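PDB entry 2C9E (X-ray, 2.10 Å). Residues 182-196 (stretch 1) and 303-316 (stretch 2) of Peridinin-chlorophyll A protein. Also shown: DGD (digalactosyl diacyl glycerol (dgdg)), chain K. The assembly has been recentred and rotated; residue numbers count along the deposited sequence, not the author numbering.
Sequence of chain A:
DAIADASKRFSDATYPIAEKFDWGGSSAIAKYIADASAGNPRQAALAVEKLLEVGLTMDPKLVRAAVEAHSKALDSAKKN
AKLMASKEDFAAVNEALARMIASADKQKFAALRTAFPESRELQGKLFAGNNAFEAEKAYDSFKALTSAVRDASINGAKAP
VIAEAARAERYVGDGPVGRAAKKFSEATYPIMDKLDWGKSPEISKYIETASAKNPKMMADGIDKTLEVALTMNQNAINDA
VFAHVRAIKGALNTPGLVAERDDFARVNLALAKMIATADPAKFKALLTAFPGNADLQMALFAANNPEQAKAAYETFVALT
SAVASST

Stretch 1 (182-196) KKFSEATYPIMDKLD
Stretch 2 (303-316) ANNPEQAKAAYETF

Two helical segments of one chain, one entering the stretch at Lys182 and one starting at Pro306, pack nearly antiparallel. Their directions differ by 161° and their axes approach to 8.6 Å. Ala187 and Ala312 face each other where the backbones are close. The CA atoms of Ala187 and Ala312 lie 5.1 Å apart, those of Phe184 and Thr315 5.0 Å. The backbones spread toward the other end, where the CA atoms of Ile191 and Asn304 are 6.8 Å apart.

The first helix is kinked at Pro190 and Ile191. Pro190 N has no hydrogen to give, and Ile191 N bonds to Thr188 O at 2.8 Å in place of the residue four back. A type I turn, Met192 to Leu195, follows. In the second stretch Asn305 (chi1 t) caps the helix, its OD1 accepting from Gln308 N at 3.1 Å.

Ala187 points toward the second helix, its CB 3.9 Å from Ala312 CA. Ile191 (m, t) fills the wider gap. Its CD1 lies 3.7 Å from both Ala309 CA and Ala312 CB, its CG1 3.6 Å from Gln308 CG, and its CG2 3.7 Å from Asn304 CG. Leu195 (m, t) extends the contact, with CD2 3.8 Å from Asn304 OD1.

Gln308 (t, p) reaches across the groove. Its NE2 donates to Ala187 O at 3.0 Å, the one direct hydrogen bond between the stretches. A water also joins them, donating to Ile191 O (3.0 Å) and Asn304 OD1 (2.6 Å).

Phe184 (t, chi2 72°) leaves sideways. Its ring edge meets Thr315 OG1 3.5 Å from CD1, and its CE1 lies 3.8 Å from Phe316 CB. Thr315 (p) turns OG1 back to Ala312 O, donating at 2.5 Å. Thr188 (p) likewise donates from OG1 to Phe184 O at 2.7 Å.

The lipid DGD lines one flank. Its C9B is 3.5 Å from Ile191 CG2, its C5B 3.6 Å from Ala312 CB. Phe316 (t, chi2 72°) offers a ring face to C2B, 3.7 Å from CD2.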

ATOM      1  N   LYS A 182       2.842 -17.472 -17.383  1.00 31.44           N
ATOM      2  CA  LYS A 182       1.665 -18.301 -17.514  1.00 32.81           C
ATOM      3  C   LYS A 182       1.840 -19.627 -16.745  1.00 30.48           C
ATOM      4  O   LYS A 182       0.888 -20.143 -16.173  1.00 29.45           O
ATOM      5  CB  LYS A 182       1.360 -18.624 -18.989  1.00 36.03           C
ATOM      6  CG  LYS A 182       0.030 -19.391 -19.193  1.00 38.93           C
ATOM      7  CD  LYS A 182      -0.117 -19.844 -20.657  1.00 42.82           C
ATOM      8  CE  LYS A 182      -1.579 -20.102 -21.056  1.00 45.45           C
ATOM      9  NZ  LYS A 182      -1.733 -20.225 -22.573  1.00 48.62           N
ATOM     10  N   LYS A 183       3.038 -20.190 -16.729  1.00 29.84           N
ATOM     11  CA  LYS A 183       3.196 -21.476 -16.025  1.00 30.81           C
ATOM     12  C   LYS A 183       3.023 -21.183 -14.549  1.00 28.26           C
ATOM     13  O   LYS A 183       2.354 -21.919 -13.833  1.00 26.82           O
ATOM     14  CB  LYS A 183       4.582 -22.074 -16.232  1.00 32.45           C
ATOM     15  CG  LYS A 183       5.062 -22.102 -17.664  1.00 38.52           C
ATOM     16  CD  LYS A 183       4.965 -23.498 -18.279  1.00 42.71           C
ATOM     17  CE  LYS A 183       3.515 -23.895 -18.552  1.00 46.37           C
ATOM     18  NZ  LYS A 183       2.943 -23.224 -19.788  1.00 49.23           N
ATOM     19  N   PHE A 184       3.671 -20.102 -14.105  1.00 27.26           N
ATOM     20  CA  PHE A 184       3.580 -19.700 -12.718  1.00 25.98           C
ATOM     21  C   PHE A 184       2.097 -19.491 -12.403  1.00 24.03           C
ATOM     22  O   PHE A 184       1.607 -19.973 -11.386  1.00 22.11           O
ATOM     23  CB  PHE A 184       4.371 -18.425 -12.483  1.00 24.90           C
ATOM     24  CG  PHE A 184       4.224 -17.879 -11.088  1.00 27.42           C
ATOM     25  CD1 PHE A 184       4.824 -18.523 -10.005  1.00 25.11           C
ATOM     26  CD2 PHE A 184       3.480 -16.715 -10.852  1.00 26.36           C
ATOM     27  CE1 PHE A 184       4.699 -18.021  -8.709  1.00 25.47           C
ATOM     28  CE2 PHE A 184       3.345 -16.199  -9.558  1.00 26.32           C
ATOM     29  CZ  PHE A 184       3.957 -16.850  -8.478  1.00 24.72           C
ATOM     30  N   SER A 185       1.371 -18.816 -13.292  1.00 23.04           N
ATOM     31  CA  SER A 185      -0.047 -18.614 -13.030  1.00 23.66           C
ATOM     32  C   SER A 185      -0.730 -19.955 -12.922  1.00 26.02           C
ATOM     33  O   SER A 185      -1.450 -20.224 -11.932  1.00 25.48           O
ATOM     34  CB  SER A 185      -0.702 -17.775 -14.118  1.00 20.83           C
ATOM     35  OG  SER A 185      -0.238 -16.426 -13.996  1.00 22.81           O
ATOM     36  N   GLU A 186      -0.503 -20.813 -13.916  1.00 26.63           N
ATOM     37  CA  GLU A 186      -1.122 -22.130 -13.893  1.00 29.46           C
ATOM     38  C   GLU A 186      -0.803 -22.955 -12.639  1.00 27.30           C
ATOM     39  O   GLU A 186      -1.669 -23.696 -12.151  1.00 28.59           O
ATOM     40  CB  GLU A 186      -0.747 -22.928 -15.161  1.00 33.39           C
ATOM     41  CG  GLU A 186      -1.504 -22.482 -16.467  1.00 41.70           C
ATOM     42  CD  GLU A 186      -3.013 -22.123 -16.258  1.00 47.13           C
ATOM     43  OE1 GLU A 186      -3.326 -21.196 -15.454  1.00 50.59           O
ATOM     44  OE2 GLU A 186      -3.903 -22.742 -16.909  1.00 50.71           O
ATOM     45  N   ALA A 187       0.404 -22.826 -12.094  1.00 23.52           N
ATOM     46  CA  ALA A 187       0.718 -23.626 -10.914  1.00 23.78           C
ATOM     47  C   ALA A 187       0.204 -23.029  -9.591  1.00 23.44           C
ATOM     48  O   ALA A 187      -0.015 -23.764  -8.602  1.00 22.08           O
ATOM     49  CB  ALA A 187       2.220 -23.859 -10.821  1.00 22.34           C
ATOM     50  N   THR A 188       0.027 -21.703  -9.573  1.00 22.05           N
ATOM     51  CA  THR A 188      -0.417 -21.013  -8.351  1.00 20.55           C
ATOM     52  C   THR A 188      -1.935 -20.842  -8.256  1.00 19.92           C
ATOM     53  O   THR A 188      -2.473 -20.817  -7.148  1.00 20.27           O
ATOM     54  CB  THR A 188       0.280 -19.643  -8.195  1.00 19.96           C
ATOM     55  OG1 THR A 188       0.149 -18.865  -9.403  1.00 16.82           O
ATOM     56  CG2 THR A 188       1.737 -19.836  -7.883  1.00 18.44           C
ATOM     57  N   TYR A 189      -2.633 -20.731  -9.384  1.00 19.64           N
ATOM     58  CA  TYR A 189      -4.091 -20.599  -9.337  1.00 21.50           C
ATOM     59  C   TYR A 189      -4.744 -21.655  -8.418  1.00 22.70           C
ATOM     60  O   TYR A 189      -5.585 -21.312  -7.574  1.00 21.66           O
ATOM     61  CB  TYR A 189      -4.709 -20.672 -10.745  1.00 22.17           C
ATOM     62  CG  TYR A 189      -6.170 -20.263 -10.770  1.00 25.47           C
ATOM     63  CD1 TYR A 189      -7.197 -21.182 -10.465  1.00 27.47           C
ATOM     64  CD2 TYR A 189      -6.531 -18.930 -11.019  1.00 25.73           C
ATOM     65  CE1 TYR A 189      -8.543 -20.773 -10.402  1.00 27.15           C
ATOM     66  CE2 TYR A 189      -7.855 -18.502 -10.958  1.00 25.67           C
ATOM     67  CZ  TYR A 189      -8.859 -19.418 -10.646  1.00 28.40           C
ATOM     68  OH  TYR A 189     -10.148 -18.957 -10.546  1.00 25.33           O
ATOM     69  N   PRO A 190      -4.359 -22.949  -8.542  1.00 23.29           N
ATOM     70  CA  PRO A 190      -4.958 -23.990  -7.675  1.00 23.20           C
ATOM     71  C   PRO A 190      -4.646 -23.850  -6.190  1.00 23.95           C
ATOM     72  O   PRO A 190      -5.291 -24.448  -5.335  1.00 25.28           O
ATOM     73  CB  PRO A 190      -4.408 -25.291  -8.244  1.00 25.32           C
ATOM     74  CG  PRO A 190      -3.999 -24.900  -9.682  1.00 26.62           C
ATOM     75  CD  PRO A 190      -3.438 -23.538  -9.527  1.00 24.59           C
ATOM     76  N   ILE A 191      -3.610 -23.101  -5.878  1.00 22.88           N
ATOM     77  CA  ILE A 191      -3.252 -22.837  -4.484  1.00 21.70           C
ATOM     78  C   ILE A 191      -4.089 -21.607  -4.057  1.00 21.45           C
ATOM     79  O   ILE A 191      -4.702 -21.586  -2.989  1.00 21.46           O
ATOM     80  CB  ILE A 191      -1.740 -22.511  -4.379  1.00 19.09           C
ATOM     81  CG1 ILE A 191      -0.956 -23.701  -4.918  1.00 19.85           C
ATOM     82  CG2 ILE A 191      -1.385 -22.153  -2.963  1.00 20.03           C
ATOM     83  CD1 ILE A 191       0.558 -23.629  -4.795  1.00 18.50           C
ATOM     84  N   MET A 192      -4.095 -20.584  -4.910  1.00 20.98           N
ATOM     85  CA  MET A 192      -4.862 -19.371  -4.680  1.00 19.11           C
ATOM     86  C   MET A 192      -6.327 -19.706  -4.457  1.00 21.00           C
ATOM     87  O   MET A 192      -6.924 -19.231  -3.469  1.00 18.20           O
ATOM     88  CB  MET A 192      -4.711 -18.428  -5.897  1.00 19.02           C
ATOM     89  CG  MET A 192      -5.425 -17.080  -5.824  1.00 17.41           C
ATOM     90  SD  MET A 192      -7.189 -17.231  -6.016  1.00 21.65           S
ATOM     91  CE  MET A 192      -7.232 -17.553  -7.801  1.00 20.84           C
ATOM     92  N   ASP A 193      -6.899 -20.544  -5.343  1.00 20.51           N
ATOM     93  CA  ASP A 193      -8.341 -20.858  -5.258  1.00 22.56           C
ATOM     94  C   ASP A 193      -8.814 -21.628  -4.043  1.00 21.33           C
ATOM     95  O   ASP A 193     -10.032 -21.734  -3.804  1.00 20.71           O
ATOM     96  CB  ASP A 193      -8.921 -21.477  -6.580  1.00 22.92           C
ATOM     97  CG  ASP A 193      -8.464 -22.947  -6.853  1.00 30.52           C
ATOM     98  OD1 ASP A 193      -7.719 -23.514  -6.010  1.00 33.22           O
ATOM     99  OD2 ASP A 193      -8.850 -23.539  -7.920  1.00 29.45           O
ATOM    100  N   LYS A 194      -7.889 -22.142  -3.241  1.00 19.90           N
ATOM    101  CA  LYS A 194      -8.330 -22.811  -2.022  1.00 20.81           C
ATOM    102  C   LYS A 194      -8.294 -21.873  -0.790  1.00 20.47           C
ATOM    103  O   LYS A 194      -8.792 -22.205   0.270  1.00 19.67           O
ATOM    104  CB  LYS A 194      -7.489 -24.049  -1.800  1.00 22.26           C
ATOM    105  CG  LYS A 194      -7.646 -24.983  -3.036  1.00 25.45           C
ATOM    106  CD  LYS A 194      -6.959 -26.304  -2.860  1.00 26.90           C
ATOM    107  CE  LYS A 194      -7.167 -27.156  -4.088  1.00 28.40           C
ATOM    108  NZ  LYS A 194      -6.573 -26.573  -5.331  1.00 32.48           N
ATOM    109  N   LEU A 195      -7.774 -20.668  -0.936  1.00 19.18           N
ATOM    110  CA  LEU A 195      -7.689 -19.798   0.245  1.00 20.41           C
ATOM    111  C   LEU A 195      -8.831 -18.838   0.326  1.00 19.14           C
ATOM    112  O   LEU A 195      -9.465 -18.563  -0.682  1.00 21.08           O
ATOM    113  CB  LEU A 195      -6.366 -19.026   0.221  1.00 20.63           C
ATOM    114  CG  LEU A 195      -5.088 -19.901   0.188  1.00 21.11           C
ATOM    115  CD1 LEU A 195      -3.871 -19.018  -0.191  1.00 21.55           C
ATOM    116  CD2 LEU A 195      -4.889 -20.569   1.587  1.00 19.22           C
ATOM    117  N   ASP A 196      -9.107 -18.324   1.518  1.00 20.40           N
ATOM    118  CA  ASP A 196     -10.169 -17.344   1.696  1.00 21.03           C
ATOM    119  C   ASP A 196      -9.460 -15.991   1.836  1.00 21.92           C
ATOM    120  O   ASP A 196      -8.991 -15.631   2.918  1.00 21.37           O
ATOM    121  CB  ASP A 196     -10.991 -17.612   2.939  1.00 22.47           C
ATOM    122  CG  ASP A 196     -12.183 -16.675   3.031  1.00 24.79           C
ATOM    123  OD1 ASP A 196     -12.171 -15.659   2.318  1.00 25.44           O
ATOM    124  OD2 ASP A 196     -13.131 -16.930   3.802  1.00 26.17           O
ATOM    125  N   ALA A 303      -0.282 -23.714   5.448  1.00 27.96           N
ATOM    126  CA  ALA A 303      -1.698 -23.749   5.142  1.00 26.43           C
ATOM    127  C   ALA A 303      -1.974 -24.288   3.733  1.00 26.70           C
ATOM    128  O   ALA A 303      -3.134 -24.461   3.346  1.00 27.47           O
ATOM    129  CB  ALA A 303      -2.286 -22.348   5.288  1.00 27.03           C
ATOM    130  N   ASN A 304      -0.923 -24.534   2.954  1.00 25.35           N
ATOM    131  CA  ASN A 304      -1.080 -25.022   1.601  1.00 24.70           C
ATOM    132  C   ASN A 304      -0.759 -26.520   1.441  1.00 25.27           C
ATOM    133  O   ASN A 304      -0.141 -27.120   2.294  1.00 23.12           O
ATOM    134  CB  ASN A 304      -0.169 -24.231   0.668  1.00 23.79           C
ATOM    135  CG  ASN A 304      -0.546 -22.761   0.585  1.00 24.08           C
ATOM    136  OD1 ASN A 304      -1.715 -22.430   0.728  1.00 23.87           O
ATOM    137  ND2 ASN A 304       0.439 -21.874   0.341  1.00 17.19           N
ATOM    138  N   ASN A 305      -1.184 -27.105   0.332  1.00 26.07           N
ATOM    139  CA  ASN A 305      -0.880 -28.499   0.015  1.00 28.32           C
ATOM    140  C   ASN A 305       0.636 -28.496  -0.248  1.00 29.36           C
ATOM    141  O   ASN A 305       1.134 -27.803  -1.130  1.00 27.58           O
ATOM    142  CB  ASN A 305      -1.688 -28.966  -1.242  1.00 29.34           C
ATOM    143  CG  ASN A 305      -1.338 -30.411  -1.694  1.00 31.83           C
ATOM    144  OD1 ASN A 305      -0.251 -30.666  -2.213  1.00 32.56           O
ATOM    145  ND2 ASN A 305      -2.258 -31.350  -1.474  1.00 31.63           N
ATOM    146  N   PRO A 306       1.387 -29.262   0.547  1.00 30.36           N
ATOM    147  CA  PRO A 306       2.843 -29.347   0.425  1.00 33.17           C
ATOM    148  C   PRO A 306       3.323 -29.560  -0.995  1.00 35.26           C
ATOM    149  O   PRO A 306       4.187 -28.815  -1.499  1.00 36.27           O
ATOM    150  CB  PRO A 306       3.205 -30.525   1.348  1.00 34.22           C
ATOM    151  CG  PRO A 306       2.110 -30.476   2.392  1.00 32.43           C
ATOM    152  CD  PRO A 306       0.874 -30.202   1.560  1.00 30.13           C
ATOM    153  N   GLU A 307       2.776 -30.588  -1.623  1.00 35.20           N
ATOM    154  CA  GLU A 307       3.129 -30.941  -2.993  1.00 37.59           C
ATOM    155  C   GLU A 307       2.993 -29.796  -3.972  1.00 36.75           C
ATOM    156  O   GLU A 307       3.950 -29.404  -4.642  1.00 36.81           O
ATOM    157  CB  GLU A 307       2.232 -32.083  -3.522  1.00 40.16           C
ATOM    158  CG  GLU A 307       2.556 -33.461  -2.978  1.00 44.58           C
ATOM    159  CD  GLU A 307       1.692 -33.839  -1.804  1.00 46.36           C
ATOM    160  OE1 GLU A 307       0.475 -34.075  -2.018  1.00 50.05           O
ATOM    161  OE2 GLU A 307       2.219 -33.902  -0.682  1.00 46.27           O
ATOM    162  N   GLN A 308       1.767 -29.303  -4.086  1.00 35.33           N
ATOM    163  CA  GLN A 308       1.460 -28.239  -5.009  1.00 33.99           C
ATOM    164  C   GLN A 308       2.309 -27.007  -4.778  1.00 31.63           C
ATOM    165  O   GLN A 308       2.715 -26.392  -5.739  1.00 32.03           O
ATOM    166  CB  GLN A 308      -0.034 -27.905  -4.944  1.00 36.64           C
ATOM    167  CG  GLN A 308      -0.529 -27.042  -6.093  1.00 40.06           C
ATOM    168  CD  GLN A 308      -0.220 -27.645  -7.489  1.00 43.27           C
ATOM    169  OE1 GLN A 308      -0.003 -28.859  -7.609  1.00 45.01           O
ATOM    170  NE2 GLN A 308      -0.221 -26.796  -8.545  1.00 40.62           N
ATOM    171  N   ALA A 309       2.621 -26.666  -3.526  1.00 28.73           N
ATOM    172  CA  ALA A 309       3.426 -25.475  -3.265  1.00 27.24           C
ATOM    173  C   ALA A 309       4.859 -25.645  -3.736  1.00 28.22           C
ATOM    174  O   ALA A 309       5.446 -24.724  -4.284  1.00 26.06           O
ATOM    175  CB  ALA A 309       3.407 -25.117  -1.814  1.00 23.25           C
ATOM    176  N   LYS A 310       5.431 -26.821  -3.484  1.00 30.49           N
ATOM    177  CA  LYS A 310       6.783 -27.127  -3.932  1.00 30.38           C
ATOM    178  C   LYS A 310       6.810 -27.125  -5.442  1.00 29.20           C
ATOM    179  O   LYS A 310       7.724 -26.600  -6.041  1.00 28.20           O
ATOM    180  CB  LYS A 310       7.232 -28.476  -3.372  1.00 32.20           C
ATOM    181  CG  LYS A 310       7.716 -28.336  -1.930  1.00 35.03           C
ATOM    182  CD  LYS A 310       7.818 -29.658  -1.160  1.00 39.18           C
ATOM    183  CE  LYS A 310       8.224 -29.370   0.305  1.00 40.22           C
ATOM    184  NZ  LYS A 310       7.665 -30.386   1.275  1.00 44.50           N
ATOM    185  N   ALA A 311       5.787 -27.696  -6.062  1.00 29.47           N
ATOM    186  CA  ALA A 311       5.715 -27.719  -7.524  1.00 28.86           C
ATOM    187  C   ALA A 311       5.616 -26.281  -8.091  1.00 29.32           C
ATOM    188  O   ALA A 311       6.190 -25.966  -9.150  1.00 29.25           O
ATOM    189  CB  ALA A 311       4.509 -28.522  -7.966  1.00 28.56           C
ATOM    190  N   ALA A 312       4.893 -25.425  -7.370  1.00 25.71           N
ATOM    191  CA  ALA A 312       4.707 -24.057  -7.774  1.00 26.01           C
ATOM    192  C   ALA A 312       6.022 -23.291  -7.632  1.00 26.28           C
ATOM    193  O   ALA A 312       6.370 -22.481  -8.499  1.00 23.96           O
ATOM    194  CB  ALA A 312       3.596 -23.402  -6.926  1.00 23.91           C
ATOM    195  N   TYR A 313       6.747 -23.546  -6.541  1.00 26.43           N
ATOM    196  CA  TYR A 313       8.033 -22.893  -6.315  1.00 27.32           C
ATOM    197  C   TYR A 313       8.943 -23.112  -7.529  1.00 29.17           C
ATOM    198  O   TYR A 313       9.706 -22.204  -7.926  1.00 29.34           O
ATOM    199  CB  TYR A 313       8.716 -23.466  -5.090  1.00 26.79           C
ATOM    200  CG  TYR A 313      10.096 -22.874  -4.832  1.00 29.14           C
ATOM    201  CD1 TYR A 313      10.243 -21.566  -4.346  1.00 27.62           C
ATOM    202  CD2 TYR A 313      11.270 -23.626  -5.065  1.00 28.07           C
ATOM    203  CE1 TYR A 313      11.508 -21.041  -4.095  1.00 27.27           C
ATOM    204  CE2 TYR A 313      12.535 -23.090  -4.829  1.00 25.36           C
ATOM    205  CZ  TYR A 313      12.650 -21.807  -4.341  1.00 27.03           C
ATOM    206  OH  TYR A 313      13.899 -21.270  -4.053  1.00 26.39           O
ATOM    207  N   GLU A 314       8.888 -24.304  -8.122  1.00 28.39           N
ATOM    208  CA  GLU A 314       9.727 -24.508  -9.284  1.00 30.67           C
ATOM    209  C   GLU A 314       9.308 -23.512 -10.369  1.00 30.35           C
ATOM    210  O   GLU A 314      10.176 -22.875 -10.969  1.00 30.43           O
ATOM    211  CB  GLU A 314       9.664 -25.956  -9.798  1.00 31.46           C
ATOM    212  CG  GLU A 314      10.220 -26.955  -8.817  1.00 36.03           C
ATOM    213  CD  GLU A 314      11.620 -26.581  -8.329  1.00 38.23           C
ATOM    214  OE1 GLU A 314      12.469 -26.230  -9.176  1.00 40.42           O
ATOM    215  OE2 GLU A 314      11.882 -26.648  -7.105  1.00 38.97           O
ATOM    216  N   THR A 315       8.009 -23.340 -10.624  1.00 27.99           N
ATOM    217  CA  THR A 315       7.638 -22.353 -11.641  1.00 28.28           C
ATOM    218  C   THR A 315       8.072 -20.966 -11.178  1.00 27.65           C
ATOM    219  O   THR A 315       8.483 -20.150 -12.008  1.00 27.73           O
ATOM    220  CB  THR A 315       6.103 -22.311 -11.947  1.00 27.69           C
ATOM    221  OG1 THR A 315       5.374 -21.927 -10.775  1.00 27.78           O
ATOM    222  CG2 THR A 315       5.612 -23.679 -12.426  1.00 30.29           C
ATOM    223  N   PHE A 316       8.001 -20.702  -9.870  1.00 26.08           N
ATOM    224  CA  PHE A 316       8.393 -19.376  -9.342  1.00 27.54           C
ATOM    225  C   PHE A 316       9.883 -19.118  -9.655  1.00 28.48           C
ATOM    226  O   PHE A 316      10.221 -18.055 -10.158  1.00 27.04           O
ATOM    227  CB  PHE A 316       8.127 -19.283  -7.822  1.00 25.72           C
ATOM    228  CG  PHE A 316       8.682 -18.035  -7.169  1.00 26.42           C
ATOM    229  CD1 PHE A 316       8.101 -16.788  -7.385  1.00 25.42           C
ATOM    230  CD2 PHE A 316       9.820 -18.118  -6.322  1.00 26.35           C
ATOM    231  CE1 PHE A 316       8.641 -15.626  -6.770  1.00 25.23           C
ATOM    232  CE2 PHE A 316      10.362 -16.997  -5.716  1.00 24.01           C
ATOM    233  CZ  PHE A 316       9.785 -15.750  -5.930  1.00 26.93           C
TER
HETATM  234  C1A DGD K1336       8.199 -13.384   0.119  1.00 25.12           C
HETATM  235  C2A DGD K1336       7.122 -12.289   0.149  1.00 24.63           C
HETATM  236  C3A DGD K1336       7.387 -11.207   1.206  1.00 25.02           C
HETATM  237  C4A DGD K1336       8.541 -10.261   0.812  1.00 25.44           C
HETATM  238  C5A DGD K1336       8.508  -8.968   1.622  1.00 25.52           C
HETATM  239  C6A DGD K1336       8.260  -7.646   0.868  1.00 26.65           C
HETATM  240  C7A DGD K1336       7.227  -7.681  -0.255  1.00 27.67           C
HETATM  241  C8A DGD K1336       6.177  -6.535  -0.146  1.00 26.28           C
HETATM  242  C9A DGD K1336       4.971  -6.824  -1.088  1.00 24.78           C
HETATM  243  CAA DGD K1336       3.795  -7.520  -0.416  1.00 24.12           C
HETATM  244  CBA DGD K1336       2.411  -6.822  -0.654  1.00 24.48           C
HETATM  245  CCA DGD K1336       2.383  -5.703  -1.776  1.00 25.49           C
HETATM  246  CDA DGD K1336       2.266  -4.318  -1.121  1.00 27.09           C
HETATM  247  CEA DGD K1336       2.002  -3.200  -2.083  1.00 30.25           C
HETATM  248  CFA DGD K1336       0.516  -2.814  -2.306  1.00 30.61           C
HETATM  249  CGA DGD K1336       0.459  -1.384  -2.950  1.00 27.68           C
HETATM  250  CHA DGD K1336      -0.923  -0.708  -2.845  1.00 27.59           C
HETATM  251  CIA DGD K1336      -1.519  -0.721  -1.417  1.00 22.37           C
HETATM  252  O1A DGD K1336       8.659 -13.800   1.209  1.00 24.88           O
HETATM  253  C1B DGD K1336       7.506 -17.286  -2.230  1.00 29.51           C
HETATM  254  C2B DGD K1336       7.505 -18.275  -3.414  1.00 28.58           C
HETATM  255  C3B DGD K1336       6.205 -19.082  -3.482  1.00 29.25           C
HETATM  256  C4B DGD K1336       6.189 -20.104  -4.621  1.00 27.67           C
HETATM  257  C5B DGD K1336       4.783 -20.700  -4.830  1.00 27.82           C
HETATM  258  C6B DGD K1336       4.193 -21.357  -3.553  1.00 28.98           C
HETATM  259  C7B DGD K1336       2.690 -21.143  -3.462  1.00 26.62           C
HETATM  260  C8B DGD K1336       2.289 -19.662  -3.608  1.00 29.01           C
HETATM  261  C9B DGD K1336       0.787 -19.546  -3.894  1.00 29.83           C
HETATM  262  CAB DGD K1336       0.186 -18.172  -3.479  1.00 28.76           C
HETATM  263  CBB DGD K1336      -1.287 -18.073  -3.802  1.00 25.34           C
HETATM  264  CCB DGD K1336      -1.596 -17.481  -5.168  1.00 25.71           C
HETATM  265  CDB DGD K1336      -0.969 -16.112  -5.409  1.00 22.11           C
HETATM  266  CEB DGD K1336       0.392 -16.230  -6.148  1.00 23.38           C
HETATM  267  CFB DGD K1336       1.295 -15.147  -5.608  1.00 20.99           C
HETATM  268  CGB DGD K1336       2.699 -15.481  -5.631  1.00 23.27           C
HETATM  269  CHB DGD K1336       3.137 -16.181  -4.390  1.00 24.96           C
HETATM  270  CIB DGD K1336       4.657 -16.246  -4.417  1.00 30.69           C
HETATM  271  O1B DGD K1336       6.497 -16.568  -2.011  1.00 27.22           O
HETATM  272  O1G DGD K1336       8.139 -14.217  -0.986  1.00 25.14           O
HETATM  273  C1G DGD K1336       9.137 -15.207  -1.108  1.00 26.91           C
HETATM  274  C2G DGD K1336       8.595 -16.427  -0.349  1.00 30.15           C
HETATM  275  O2G DGD K1336       8.312 -17.554  -1.205  1.00 27.76           O
HETATM  276  C3G DGD K1336       9.636 -16.885   0.689  1.00 30.16           C
HETATM  277  O3G DGD K1336      10.856 -17.153  -0.034  1.00 30.44           O
HETATM  278  C1D DGD K1336      11.274 -18.516  -0.002  1.00 31.23           C
HETATM  279  C2D DGD K1336      12.438 -18.606  -1.001  1.00 31.10           C
HETATM  280  O2D DGD K1336      11.975 -18.293  -2.322  1.00 30.20           O
HETATM  281  C3D DGD K1336      12.990 -20.039  -0.966  1.00 30.87           C
HETATM  282  O3D DGD K1336      14.105 -20.150  -1.840  1.00 31.23           O
HETATM  283  C4D DGD K1336      13.424 -20.390   0.461  1.00 32.03           C
HETATM  284  O4D DGD K1336      14.577 -19.630   0.814  1.00 31.83           O
HETATM  285  C5D DGD K1336      12.279 -20.061   1.446  1.00 30.90           C
HETATM  286  O5D DGD K1336      12.876 -21.733   2.983  1.00 35.03           O
HETATM  287  C6D DGD K1336      12.745 -20.339   2.851  1.00 31.34           C
HETATM  288  O6D DGD K1336      11.855 -18.709   1.350  1.00 31.35           O
HETATM  289  C1E DGD K1336      14.217 -22.055   3.393  1.00 36.59           C
HETATM  290  C2E DGD K1336      14.447 -23.576   3.219  1.00 38.21           C
HETATM  291  O2E DGD K1336      14.190 -23.940   1.850  1.00 42.17           O
HETATM  292  C3E DGD K1336      13.452 -24.347   4.099  1.00 39.65           C
HETATM  293  O3E DGD K1336      13.818 -25.727   4.130  1.00 39.01           O
HETATM  294  C4E DGD K1336      13.334 -23.750   5.548  1.00 38.76           C
HETATM  295  O4E DGD K1336      14.472 -24.116   6.337  1.00 42.39           O
HETATM  296  C5E DGD K1336      13.218 -22.206   5.482  1.00 36.83           C
HETATM  297  O6E DGD K1336      14.336 -21.646   4.766  1.00 36.75           O
HETATM  298  C6E DGD K1336      13.140 -21.610   6.890  1.00 37.01           C
HETATM  299  O5E DGD K1336      12.939 -20.202   6.882  1.00 34.64           O
HETATM  300  O   HOH W   1      -3.826 -23.220  -0.640  1.00 14.73           O